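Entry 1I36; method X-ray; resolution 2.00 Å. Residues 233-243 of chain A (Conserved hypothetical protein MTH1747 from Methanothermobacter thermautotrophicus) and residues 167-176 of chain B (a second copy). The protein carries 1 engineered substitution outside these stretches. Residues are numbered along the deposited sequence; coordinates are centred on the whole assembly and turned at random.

Chain A (233-243) VIDPVMPTCII
Chain B, residues 167-176: KGVSALLWET

Residues 167-176 of chain B are helical throughout, with phi/psi near -62/-44 and i to i+4 backbone hydrogen bonds. In chain A, residues 234-236 are extended loop; Val237(A), at -108/-43, turns the chain toward a helix that runs on past Ile243(A). The N-to-C directions of the two helices differ by 130°, and their axes come no closer than 11.7 Å. Two CA pairs mark the register. Met238(A) CA lies 6.8 Å from Leu172(B) CA, and Pro236(A) CA lies 7.4 Å from Glu175(B) CA.

Lys167(B) does not reach chain A. Gly168(B) has no side chain, and Gly168(B) O lies 4.1 Å from Met238(A) CE. Val169(B) points away from chain A. Ala171(B) points toward it, but its CB stays outside close contact.

Leu172(B) has chi1 t and chi2 p. Its CA-to-CB bond points sideways, yet the side-chain end comes nearer. Leu172(B) CB lies 4.3 Å from Met238(A) CE, and Leu172(B) CD1 lies 4.1 Å from Ile242(A) CD1. Both contacts are apolar. Met238(A) is m at chi1, chi2 and chi3; Ile242(A) is m, t.

Trp174(B) makes no contact with chain A. Glu175(B) is the center of the pairing and buries 110 Å². Its chi1 and chi2 are t, and chi3 is 83°. Its carboxylate, a strong acceptor, takes up two consecutive backbone N-H groups, one on each oxygen. Val237(A) N donates to Glu175(B) OE2 at 2.8 Å and 161°, and Met238(A) N donates to Glu175(B) OE1 at 2.9 Å and 155°. Water 1 donates to Glu175(B) OE2 at 2.6 Å and to Asp235(A) O at 3.3 Å, bridging the chains. The aliphatic part of the glutamate also packs: Glu175(B) CG lies 3.6 Å from Ile234(A) CD1. Ile234(A) is p, t.

Thr176(B), chi1 m, points away. Thr176(B) OG1 donates to Leu172(B) O at 2.8 Å.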

ATOM      1  N   VAL A 233     -13.096 -10.041  13.752  1.00 20.38           N
ATOM      2  CA  VAL A 233     -12.199  -9.399  14.712  1.00 21.62           C
ATOM      3  C   VAL A 233     -12.411  -7.897  14.958  1.00 22.19           C
ATOM      4  O   VAL A 233     -12.248  -7.422  16.091  1.00 21.88           O
ATOM      5  CB  VAL A 233     -10.708  -9.749  14.346  1.00 23.77           C
ATOM      6  CG1 VAL A 233     -10.453  -9.522  12.913  1.00 24.60           C
ATOM      7  CG2 VAL A 233      -9.733  -8.963  15.166  1.00 26.10           C
ATOM      8  N   ILE A 234     -12.751  -7.138  13.914  1.00 20.34           N
ATOM      9  CA  ILE A 234     -12.975  -5.683  14.056  1.00 22.43           C
ATOM     10  C   ILE A 234     -14.222  -5.261  13.251  1.00 21.89           C
ATOM     11  O   ILE A 234     -14.938  -6.104  12.726  1.00 20.38           O
ATOM     12  CB  ILE A 234     -11.761  -4.866  13.488  1.00 20.97           C
ATOM     13  CG1 ILE A 234     -11.571  -5.162  11.998  1.00 22.06           C
ATOM     14  CG2 ILE A 234     -10.469  -5.255  14.183  1.00 20.47           C
ATOM     15  CD1 ILE A 234     -10.586  -4.201  11.251  1.00 20.06           C
ATOM     16  N   ASP A 235     -14.493  -3.955  13.198  1.00 24.34           N
ATOM     17  CA  ASP A 235     -15.595  -3.407  12.375  1.00 26.04           C
ATOM     18  C   ASP A 235     -14.807  -2.773  11.218  1.00 24.56           C
ATOM     19  O   ASP A 235     -14.390  -1.615  11.298  1.00 23.05           O
ATOM     20  CB  ASP A 235     -16.387  -2.341  13.147  1.00 30.92           C
ATOM     21  CG  ASP A 235     -17.193  -2.941  14.310  1.00 37.29           C
ATOM     22  OD1 ASP A 235     -17.499  -4.150  14.262  1.00 36.27           O
ATOM     23  OD2 ASP A 235     -17.508  -2.212  15.281  1.00 43.71           O
ATOM     24  N   PRO A 236     -14.575  -3.542  10.139  1.00 23.25           N
ATOM     25  CA  PRO A 236     -13.811  -3.093   8.961  1.00 23.62           C
ATOM     26  C   PRO A 236     -14.412  -1.952   8.142  1.00 22.64           C
ATOM     27  O   PRO A 236     -15.605  -1.948   7.858  1.00 23.23           O
ATOM     28  CB  PRO A 236     -13.649  -4.383   8.148  1.00 22.30           C
ATOM     29  CG  PRO A 236     -14.900  -5.092   8.428  1.00 25.62           C
ATOM     30  CD  PRO A 236     -15.179  -4.861   9.895  1.00 23.45           C
ATOM     31  N   VAL A 237     -13.547  -1.007   7.756  1.00 21.84           N
ATOM     32  CA  VAL A 237     -13.943   0.160   6.958  1.00 22.99           C
ATOM     33  C   VAL A 237     -13.459   0.118   5.509  1.00 21.91           C
ATOM     34  O   VAL A 237     -14.224   0.421   4.593  1.00 24.29           O
ATOM     35  CB  VAL A 237     -13.388   1.433   7.585  1.00 25.30           C
ATOM     36  CG1 VAL A 237     -13.663   2.640   6.674  1.00 26.72           C
ATOM     37  CG2 VAL A 237     -13.996   1.616   8.978  1.00 26.43           C
ATOM     38  N   MET A 238     -12.207  -0.283   5.295  1.00 20.36           N
ATOM     39  CA  MET A 238     -11.623  -0.319   3.954  1.00 19.27           C
ATOM     40  C   MET A 238     -12.166  -1.330   2.927  1.00 21.47           C
ATOM     41  O   MET A 238     -12.308  -1.000   1.744  1.00 20.03           O
ATOM     42  CB  MET A 238     -10.088  -0.424   4.055  1.00 19.43           C
ATOM     43  CG  MET A 238      -9.400   0.717   4.808  1.00 27.03           C
ATOM     44  SD  MET A 238      -9.480   2.295   3.888  1.00 27.10           S
ATOM     45  CE  MET A 238      -8.244   2.014   2.658  1.00 26.59           C
ATOM     46  N   PRO A 239     -12.531  -2.563   3.355  1.00 22.35           N
ATOM     47  CA  PRO A 239     -13.041  -3.516   2.355  1.00 20.50           C
ATOM     48  C   PRO A 239     -14.256  -3.039   1.520  1.00 23.56           C
ATOM     49  O   PRO A 239     -14.400  -3.441   0.368  1.00 24.20           O
ATOM     50  CB  PRO A 239     -13.396  -4.744   3.204  1.00 21.66           C
ATOM     51  CG  PRO A 239     -12.432  -4.650   4.369  1.00 21.04           C
ATOM     52  CD  PRO A 239     -12.499  -3.180   4.700  1.00 20.75           C
ATOM     53  N   THR A 240     -15.122  -2.212   2.101  1.00 25.28           N
ATOM     54  CA  THR A 240     -16.299  -1.684   1.384  1.00 30.15           C
ATOM     55  C   THR A 240     -15.873  -0.948   0.098  1.00 27.92           C
ATOM     56  O   THR A 240     -16.403  -1.199  -0.980  1.00 27.18           O
ATOM     57  CB  THR A 240     -17.089  -0.678   2.253  1.00 31.36           C
ATOM     58  OG1 THR A 240     -17.662  -1.357   3.375  1.00 36.76           O
ATOM     59  CG2 THR A 240     -18.206  -0.037   1.465  1.00 33.91           C
ATOM     60  N   CYS A 241     -14.922  -0.028   0.224  1.00 29.16           N
ATOM     61  CA  CYS A 241     -14.445   0.729  -0.936  1.00 26.74           C
ATOM     62  C   CYS A 241     -13.630  -0.154  -1.863  1.00 24.79           C
ATOM     63  O   CYS A 241     -13.797  -0.102  -3.088  1.00 25.66           O
ATOM     64  CB  CYS A 241     -13.630   1.938  -0.476  1.00 28.16           C
ATOM     65  SG  CYS A 241     -14.609   3.173   0.463  1.00 32.53           S
ATOM     66  N   ILE A 242     -12.776  -1.006  -1.287  1.00 23.55           N
ATOM     67  CA  ILE A 242     -11.950  -1.905  -2.088  1.00 21.99           C
ATOM     68  C   ILE A 242     -12.842  -2.808  -2.942  1.00 23.72           C
ATOM     69  O   ILE A 242     -12.553  -3.034  -4.117  1.00 22.63           O
ATOM     70  CB  ILE A 242     -10.987  -2.748  -1.201  1.00 23.31           C
ATOM     71  CG1 ILE A 242      -9.931  -1.849  -0.542  1.00 21.98           C
ATOM     72  CG2 ILE A 242     -10.267  -3.809  -2.026  1.00 21.78           C
ATOM     73  CD1 ILE A 242      -9.189  -2.546   0.617  1.00 23.91           C
ATOM     74  N   ILE A 243     -13.925  -3.307  -2.346  1.00 26.93           N
ATOM     75  CA  ILE A 243     -14.885  -4.174  -3.049  1.00 31.68           C
ATOM     76  C   ILE A 243     -15.512  -3.394  -4.220  1.00 30.42           C
ATOM     77  O   ILE A 243     -15.653  -3.922  -5.318  1.00 32.27           O
ATOM     78  CB  ILE A 243     -15.988  -4.715  -2.074  1.00 32.93           C
ATOM     79  CG1 ILE A 243     -15.597  -6.089  -1.508  1.00 36.15           C
ATOM     80  CG2 ILE A 243     -17.334  -4.855  -2.772  1.00 40.33           C
ATOM     81  CD1 ILE A 243     -16.620  -6.631  -0.482  1.00 34.36           C
TER
ATOM     82  N   LYS B 167      -1.225   8.007   1.529  1.00 22.72           N
ATOM     83  CA  LYS B 167      -2.140   8.147   2.670  1.00 24.28           C
ATOM     84  C   LYS B 167      -3.105   6.961   2.724  1.00 22.98           C
ATOM     85  O   LYS B 167      -3.435   6.468   3.805  1.00 24.20           O
ATOM     86  CB  LYS B 167      -2.939   9.450   2.617  1.00 27.16           C
ATOM     87  CG  LYS B 167      -2.137  10.679   3.045  1.00 30.81           C
ATOM     88  CD  LYS B 167      -3.065  11.863   3.301  1.00 34.37           C
ATOM     89  CE  LYS B 167      -3.559  12.464   2.004  1.00 35.77           C
ATOM     90  NZ  LYS B 167      -2.438  13.185   1.337  1.00 38.02           N
ATOM     91  N   GLY B 168      -3.569   6.525   1.561  1.00 19.48           N
ATOM     92  CA  GLY B 168      -4.460   5.384   1.491  1.00 21.04           C
ATOM     93  C   GLY B 168      -3.755   4.132   2.012  1.00 21.84           C
ATOM     94  O   GLY B 168      -4.332   3.382   2.785  1.00 21.84           O
ATOM     95  N   VAL B 169      -2.500   3.930   1.619  1.00 18.39           N
ATOM     96  CA  VAL B 169      -1.740   2.760   2.060  1.00 20.03           C
ATOM     97  C   VAL B 169      -1.564   2.810   3.587  1.00 22.34           C
ATOM     98  O   VAL B 169      -1.661   1.782   4.268  1.00 21.23           O
ATOM     99  CB  VAL B 169      -0.369   2.685   1.332  1.00 20.55           C
ATOM    100  CG1 VAL B 169       0.570   1.656   1.992  1.00 19.95           C
ATOM    101  CG2 VAL B 169      -0.590   2.341  -0.115  1.00 18.07           C
ATOM    102  N   SER B 170      -1.293   3.996   4.125  1.00 18.80           N
ATOM    103  CA  SER B 170      -1.131   4.145   5.563  1.00 21.62           C
ATOM    104  C   SER B 170      -2.403   3.754   6.304  1.00 20.13           C
ATOM    105  O   SER B 170      -2.322   3.066   7.319  1.00 20.96           O
ATOM    106  CB  SER B 170      -0.770   5.580   5.931  1.00 26.18           C
ATOM    107  OG  SER B 170       0.590   5.826   5.655  1.00 31.08           O
ATOM    108  N   ALA B 171      -3.561   4.162   5.777  1.00 18.66           N
ATOM    109  CA  ALA B 171      -4.849   3.838   6.383  1.00 19.78           C
ATOM    110  C   ALA B 171      -5.107   2.324   6.333  1.00 18.40           C
ATOM    111  O   ALA B 171      -5.566   1.725   7.316  1.00 19.91           O
ATOM    112  CB  ALA B 171      -5.977   4.587   5.681  1.00 19.17           C
ATOM    113  N   LEU B 172      -4.792   1.721   5.194  1.00 17.78           N
ATOM    114  CA  LEU B 172      -4.951   0.284   4.991  1.00 19.42           C
ATOM    115  C   LEU B 172      -4.058  -0.497   5.979  1.00 21.17           C
ATOM    116  O   LEU B 172      -4.498  -1.493   6.604  1.00 20.71           O
ATOM    117  CB  LEU B 172      -4.584  -0.061   3.553  1.00 19.65           C
ATOM    118  CG  LEU B 172      -4.645  -1.537   3.152  1.00 22.59           C
ATOM    119  CD1 LEU B 172      -6.096  -2.036   3.240  1.00 23.44           C
ATOM    120  CD2 LEU B 172      -4.104  -1.693   1.749  1.00 20.10           C
ATOM    121  N   LEU B 173      -2.814  -0.044   6.125  1.00 17.41           N
ATOM    122  CA  LEU B 173      -1.862  -0.682   7.032  1.00 19.17           C
ATOM    123  C   LEU B 173      -2.398  -0.604   8.471  1.00 19.80           C
ATOM    124  O   LEU B 173      -2.355  -1.588   9.198  1.00 19.92           O
ATOM    125  CB  LEU B 173      -0.475  -0.034   6.939  1.00 20.50           C
ATOM    126  CG  LEU B 173       0.604  -0.716   7.802  1.00 27.91           C
ATOM    127  CD1 LEU B 173       0.883  -2.129   7.306  1.00 26.26           C
ATOM    128  CD2 LEU B 173       1.911   0.098   7.768  1.00 31.14           C
ATOM    129  N   TRP B 174      -2.878   0.569   8.878  1.00 18.74           N
ATOM    130  CA  TRP B 174      -3.455   0.719  10.205  1.00 20.90           C
ATOM    131  C   TRP B 174      -4.617  -0.272  10.469  1.00 21.44           C
ATOM    132  O   TRP B 174      -4.628  -0.977  11.488  1.00 17.40           O
ATOM    133  CB  TRP B 174      -3.971   2.139  10.415  1.00 21.70           C
ATOM    134  CG  TRP B 174      -4.513   2.324  11.815  1.00 21.84           C
ATOM    135  CD1 TRP B 174      -3.788   2.572  12.945  1.00 21.60           C
ATOM    136  CD2 TRP B 174      -5.878   2.206  12.230  1.00 22.50           C
ATOM    137  NE1 TRP B 174      -4.620   2.610  14.035  1.00 23.76           N
ATOM    138  CE2 TRP B 174      -5.908   2.394  13.622  1.00 22.44           C
ATOM    139  CE3 TRP B 174      -7.079   1.953  11.557  1.00 22.34           C
ATOM    140  CZ2 TRP B 174      -7.092   2.332  14.360  1.00 24.92           C
ATOM    141  CZ3 TRP B 174      -8.260   1.890  12.288  1.00 23.99           C
ATOM    142  CH2 TRP B 174      -8.255   2.082  13.672  1.00 24.13           C
ATOM    143  N   GLU B 175      -5.590  -0.333   9.554  1.00 18.94           N
ATOM    144  CA  GLU B 175      -6.716  -1.228   9.757  1.00 18.14           C
ATOM    145  C   GLU B 175      -6.229  -2.681   9.818  1.00 19.38           C
ATOM    146  O   GLU B 175      -6.574  -3.405  10.742  1.00 19.33           O
ATOM    147  CB  GLU B 175      -7.784  -1.042   8.687  1.00 19.37           C
ATOM    148  CG  GLU B 175      -8.954  -1.972   8.883  1.00 21.84           C
ATOM    149  CD  GLU B 175     -10.198  -1.493   8.225  1.00 21.10           C
ATOM    150  OE1 GLU B 175     -10.365  -1.716   7.009  1.00 21.08           O
ATOM    151  OE2 GLU B 175     -11.047  -0.936   8.941  1.00 21.65           O
ATOM    152  N   THR B 176      -5.330  -3.049   8.912  1.00 18.85           N
ATOM    153  CA  THR B 176      -4.756  -4.387   8.876  1.00 18.30           C
ATOM    154  C   THR B 176      -4.054  -4.723  10.198  1.00 19.46           C
ATOM    155  O   THR B 176      -4.295  -5.788  10.773  1.00 16.47           O
ATOM    156  CB  THR B 176      -3.751  -4.526   7.728  1.00 18.28           C
ATOM    157  OG1 THR B 176      -4.438  -4.291   6.503  1.00 15.57           O
ATOM    158  CG2 THR B 176      -3.170  -5.947   7.682  1.00 17.01           C
TER
HETATM  159  O   HOH W   1     -11.436  -0.165  11.378  1.00 26.54           O